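Local structure of putative oxidoreductase (Klebsiella pneumoniae subsp. pneumoniae MGH 78578, 3E82) at residues Gln187-Leu191 with Phe192-Gln196; Arg307-Lys311 with Gly312-Asn316. The protein probably acts as a nucleotide-dependent oxidoreductase of the Gfo/Idh/MocA family, with a Rossmann-type domain that is expected to bind NAD. One frame throughout, in Å; residues are numbered along the deposited sequence.

Contact 1 (Gln187-Leu191 with Phe192-Gln196)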
# COMPACT_ATOMS: atom_id res chain seq x y z
N GLN B 187 -7.36 -3.00 -15.35
CA GLN B 187 -8.53 -2.43 -14.68
C GLN B 187 -8.29 -0.97 -14.31
O GLN B 187 -9.16 -0.12 -14.49
CB GLN B 187 -8.88 -3.25 -13.42
CG GLN B 187 -9.52 -4.60 -13.72
CD GLN B 187 -9.56 -5.55 -12.52
OE1 GLN B 187 -8.90 -5.32 -11.50
NE2 GLN B 187 -10.34 -6.63 -12.64
N ALA B 188 -7.09 -0.68 -13.81
CA ALA B 188 -6.75 0.69 -13.43
C ALA B 188 -6.77 1.64 -14.63
O ALA B 188 -7.32 2.74 -14.56
CB ALA B 188 -5.38 0.72 -12.75
N LEU B 189 -6.16 1.21 -15.74
CA LEU B 189 -6.12 2.05 -16.93
C LEU B 189 -7.52 2.30 -17.47
O LEU B 189 -7.85 3.40 -17.90
CB LEU B 189 -5.24 1.39 -18.00
CG LEU B 189 -3.78 1.14 -17.60
CD1 LEU B 189 -3.01 0.50 -18.75
CD2 LEU B 189 -3.15 2.45 -17.18
N GLN B 190 -8.35 1.26 -17.45
CA GLN B 190 -9.73 1.38 -17.93
C GLN B 190 -10.47 2.43 -17.11
O GLN B 190 -11.25 3.23 -17.64
CB GLN B 190 -10.44 0.03 -17.83
CG GLN B 190 -10.11 -0.96 -18.94
CD GLN B 190 -10.71 -0.57 -20.29
OE1 GLN B 190 -10.04 0.01 -21.14
NE2 GLN B 190 -11.99 -0.88 -20.47
N LEU B 191 -10.24 2.43 -15.80
CA LEU B 191 -10.89 3.39 -14.91
C LEU B 191 -10.33 4.80 -14.98
O LEU B 191 -11.08 5.77 -15.01
CB LEU B 191 -10.78 2.92 -13.44
CG LEU B 191 -11.64 1.73 -12.99
CD1 LEU B 191 -11.33 1.39 -11.54
CD2 LEU B 191 -13.10 2.09 -13.16
N PHE B 192 -9.01 4.91 -15.03
CA PHE B 192 -8.38 6.23 -14.98
C PHE B 192 -7.53 6.70 -16.15
O PHE B 192 -7.02 7.83 -16.11
CB PHE B 192 -7.52 6.29 -13.71
CG PHE B 192 -8.21 5.78 -12.49
CD1 PHE B 192 -9.30 6.47 -11.94
CD2 PHE B 192 -7.79 4.60 -11.87
CE1 PHE B 192 -9.95 6.00 -10.80
CE2 PHE B 192 -8.43 4.12 -10.72
CZ PHE B 192 -9.51 4.82 -10.19
N GLY B 193 -7.34 5.88 -17.17
CA GLY B 193 -6.49 6.30 -18.26
C GLY B 193 -5.04 6.06 -17.86
O GLY B 193 -4.77 5.38 -16.86
N LEU B 194 -4.09 6.63 -18.61
CA LEU B 194 -2.67 6.44 -18.32
C LEU B 194 -2.13 7.27 -17.15
O LEU B 194 -2.47 8.44 -17.00
CB LEU B 194 -1.82 6.79 -19.55
CG LEU B 194 -2.09 6.04 -20.85
CD1 LEU B 194 -1.17 6.57 -21.95
CD2 LEU B 194 -1.87 4.55 -20.63
N PRO B 195 -1.28 6.67 -16.31
CA PRO B 195 -0.72 7.39 -15.17
C PRO B 195 0.40 8.29 -15.68
O PRO B 195 0.94 8.07 -16.78
CB PRO B 195 -0.20 6.27 -14.28
CG PRO B 195 0.27 5.24 -15.31
CD PRO B 195 -0.86 5.25 -16.32
N GLN B 196 0.76 9.28 -14.88
CA GLN B 196 1.84 10.19 -15.24
C GLN B 196 3.20 9.54 -15.02
O GLN B 196 4.14 9.80 -15.76
CB GLN B 196 1.74 11.48 -14.43
CG GLN B 196 2.75 12.55 -14.86
CD GLN B 196 2.35 13.93 -14.41
OE1 GLN B 196 1.20 14.34 -14.60
NE2 GLN B 196 3.28 14.67 -13.82

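Contact 2 (Arg307-Lys311 with Gly312-Asn316)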
# COMPACT_ATOMS: atom_id res chain seq x y z
N ARG B 307 -17.32 -10.84 -30.77
CA ARG B 307 -18.28 -11.33 -31.75
C ARG B 307 -18.95 -10.12 -32.41
O ARG B 307 -18.93 -9.96 -33.63
CB ARG B 307 -19.35 -12.19 -31.07
CG ARG B 307 -20.44 -12.71 -32.01
CD ARG B 307 -21.63 -13.26 -31.20
NE ARG B 307 -22.16 -12.21 -30.33
CZ ARG B 307 -23.03 -12.41 -29.34
NH1 ARG B 307 -23.49 -13.63 -29.09
NH2 ARG B 307 -23.42 -11.38 -28.60
N ASP B 308 -19.53 -9.27 -31.57
CA ASP B 308 -20.22 -8.09 -32.07
C ASP B 308 -19.30 -7.19 -32.89
O ASP B 308 -19.71 -6.62 -33.90
CB ASP B 308 -20.84 -7.31 -30.91
CG ASP B 308 -21.91 -8.10 -30.20
OD1 ASP B 308 -22.48 -9.02 -30.83
OD2 ASP B 308 -22.20 -7.81 -29.01
N ALA B 309 -18.05 -7.08 -32.45
CA ALA B 309 -17.08 -6.26 -33.16
C ALA B 309 -16.80 -6.87 -34.54
O ALA B 309 -16.68 -6.14 -35.53
CB ALA B 309 -15.79 -6.14 -32.36
N LEU B 310 -16.70 -8.19 -34.61
CA LEU B 310 -16.44 -8.87 -35.88
C LEU B 310 -17.62 -8.71 -36.83
O LEU B 310 -17.45 -8.66 -38.05
CB LEU B 310 -16.16 -10.36 -35.66
CG LEU B 310 -14.85 -10.67 -34.95
CD1 LEU B 310 -14.68 -12.18 -34.80
CD2 LEU B 310 -13.69 -10.08 -35.75
N LYS B 311 -18.83 -8.65 -36.27
CA LYS B 311 -20.03 -8.49 -37.08
C LYS B 311 -20.22 -7.03 -37.48
O LYS B 311 -21.21 -6.68 -38.13
CB LYS B 311 -21.25 -9.01 -36.31
CG LYS B 311 -21.26 -10.53 -36.16
CD LYS B 311 -22.34 -11.01 -35.21
CE LYS B 311 -23.74 -10.69 -35.71
NZ LYS B 311 -24.77 -11.09 -34.71
N GLY B 312 -19.25 -6.20 -37.11
CA GLY B 312 -19.30 -4.78 -37.44
C GLY B 312 -20.22 -3.92 -36.58
O GLY B 312 -20.36 -2.73 -36.84
N GLN B 313 -20.84 -4.51 -35.56
CA GLN B 313 -21.76 -3.78 -34.70
C GLN B 313 -21.11 -2.74 -33.79
O GLN B 313 -21.74 -1.73 -33.46
CB GLN B 313 -22.54 -4.76 -33.82
CG GLN B 313 -23.43 -5.73 -34.57
CD GLN B 313 -24.13 -6.70 -33.63
OE1 GLN B 313 -24.14 -6.50 -32.41
NE2 GLN B 313 -24.73 -7.74 -34.18
N ILE B 314 -19.88 -3.00 -33.36
CA ILE B 314 -19.16 -2.10 -32.46
C ILE B 314 -17.66 -2.19 -32.68
O ILE B 314 -17.17 -2.98 -33.48
CB ILE B 314 -19.42 -2.47 -30.99
CG1 ILE B 314 -18.91 -3.90 -30.73
CG2 ILE B 314 -20.90 -2.37 -30.67
CD1 ILE B 314 -19.00 -4.33 -29.29
N ALA B 315 -16.92 -1.37 -31.94
CA ALA B 315 -15.47 -1.36 -32.05
C ALA B 315 -14.88 -2.50 -31.21
O ALA B 315 -15.53 -3.05 -30.32
CB ALA B 315 -14.92 -0.02 -31.57
N ASN B 316 -13.64 -2.87 -31.54
CA ASN B 316 -12.91 -3.91 -30.82
C ASN B 316 -13.05 -3.59 -29.33
O ASN B 316 -12.69 -2.50 -28.89
CB ASN B 316 -11.43 -3.85 -31.21
CG ASN B 316 -10.62 -5.02 -30.70
OD1 ASN B 316 -11.01 -5.71 -29.74
ND2 ASN B 316 -9.46 -5.25 -31.32
O HOH W 1 -15.48 -3.39 -35.47

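Contact 1 (Gln187-Leu191 with Phe192-Gln196)
The ring of F192 carries the side chain of its chain neighbour L191 on one face: L191 CB stands 3.7 Å from the ring centroid, only 9° off the ring normal, a CH-pi contact. CD1 of the leucine reaches past CB to the CE2 and CZ end of the same ring. The first torsion of F192 (-46°) puts CG beside the backbone N and helps bring the ring alongside L191. A188 O lies obliquely to the ring, 3.3 Å from F192 CD2.

Two backbone hydrogen bonds, each to a carbonyl four residues earlier, carry the helical pattern to G193: F192 N donates a hydrogen bond of 2.8 Å to A188 O, and G193 N donates to L189 O. Glycine suits position 193 because phi is positive there (81°), and at these backbone angles a CB would press on the carbonyl oxygen of F192. Beyond G193 the chain runs on away from the helix, past the end of the L189 side chain, whose CD2 lies 3.4 Å from G193 O and 3.7 Å from P195 CD. Leucine's branched end lets CD2 reach both P195 CD and L194 CD2, the rigid proline ring presenting an apolar CD to it.

F192 also meets F151 of strand 148-156 edge-to-face, while Y221 takes up G193 O through its hydroxyl. Helix 320-339 packs on L189 and L194, helix 131-142 on L191, and Q196 pairs by backbone bonds with N220, leading helix 176-192 into strand 197-203, outermost of the mixed sheet within this chain.

Contact 2 (Arg307-Lys311 with Gly312-Asn316)
D308 and A309 each accept a hydrogen bond from the chain just past the helix end: Q313 N to D308 O, 2.9 Å, and G312 N to A309 O, 3.0 Å. G312 has positive phi (78°), where a CB would clash with K311 O, so glycine fits.

Past it, I314 folds over the helix end, CG1 between backbone N and carbonyl carbon (chi1 61°), which helps bring CD1 to 3.9 Å from D308 CB and CG1 to 4.2 Å from A309 CB. The small methyl of A309 lets the returning backbone come close, with A309 CA 3.3 Å from I314 O in a CA-H...O contact. A water donates to both A309 O and I314 O, tying helix end to loop. R307 NE reaches D308 OD1 at 3.2 Å from above the carboxylate plane, in a salt bridge between neighbours; R307 NH1 bonds to P31 O. The long chains of K311 and Q313 run alongside each other, as flexible polar residues can at a surface.

N316 is held by L121 O through ND2 and by V318 N through OD1. The whole is a Schellman motif closing helix 300-310 before the loop to helix 320-339.

Both contacts end a helix with a glycine of positive phi, and all four segments lie in the family's C-terminal alpha/beta range, with centres about 24 Å apart and no touch between them. Contact 1 is partly buried and mainly apolar, its aromatic and leucine side chains packed between helices and the mixed sheet that its chain goes on to join. Contact 2 is a surface turn, with charged and amide side chains and a bridging water, and its helix leans on the Rossmann-type part through strand 8-13 and the loops around it. Helix 320-339 relates the two: it packs on contact 1 and follows the loop of contact 2.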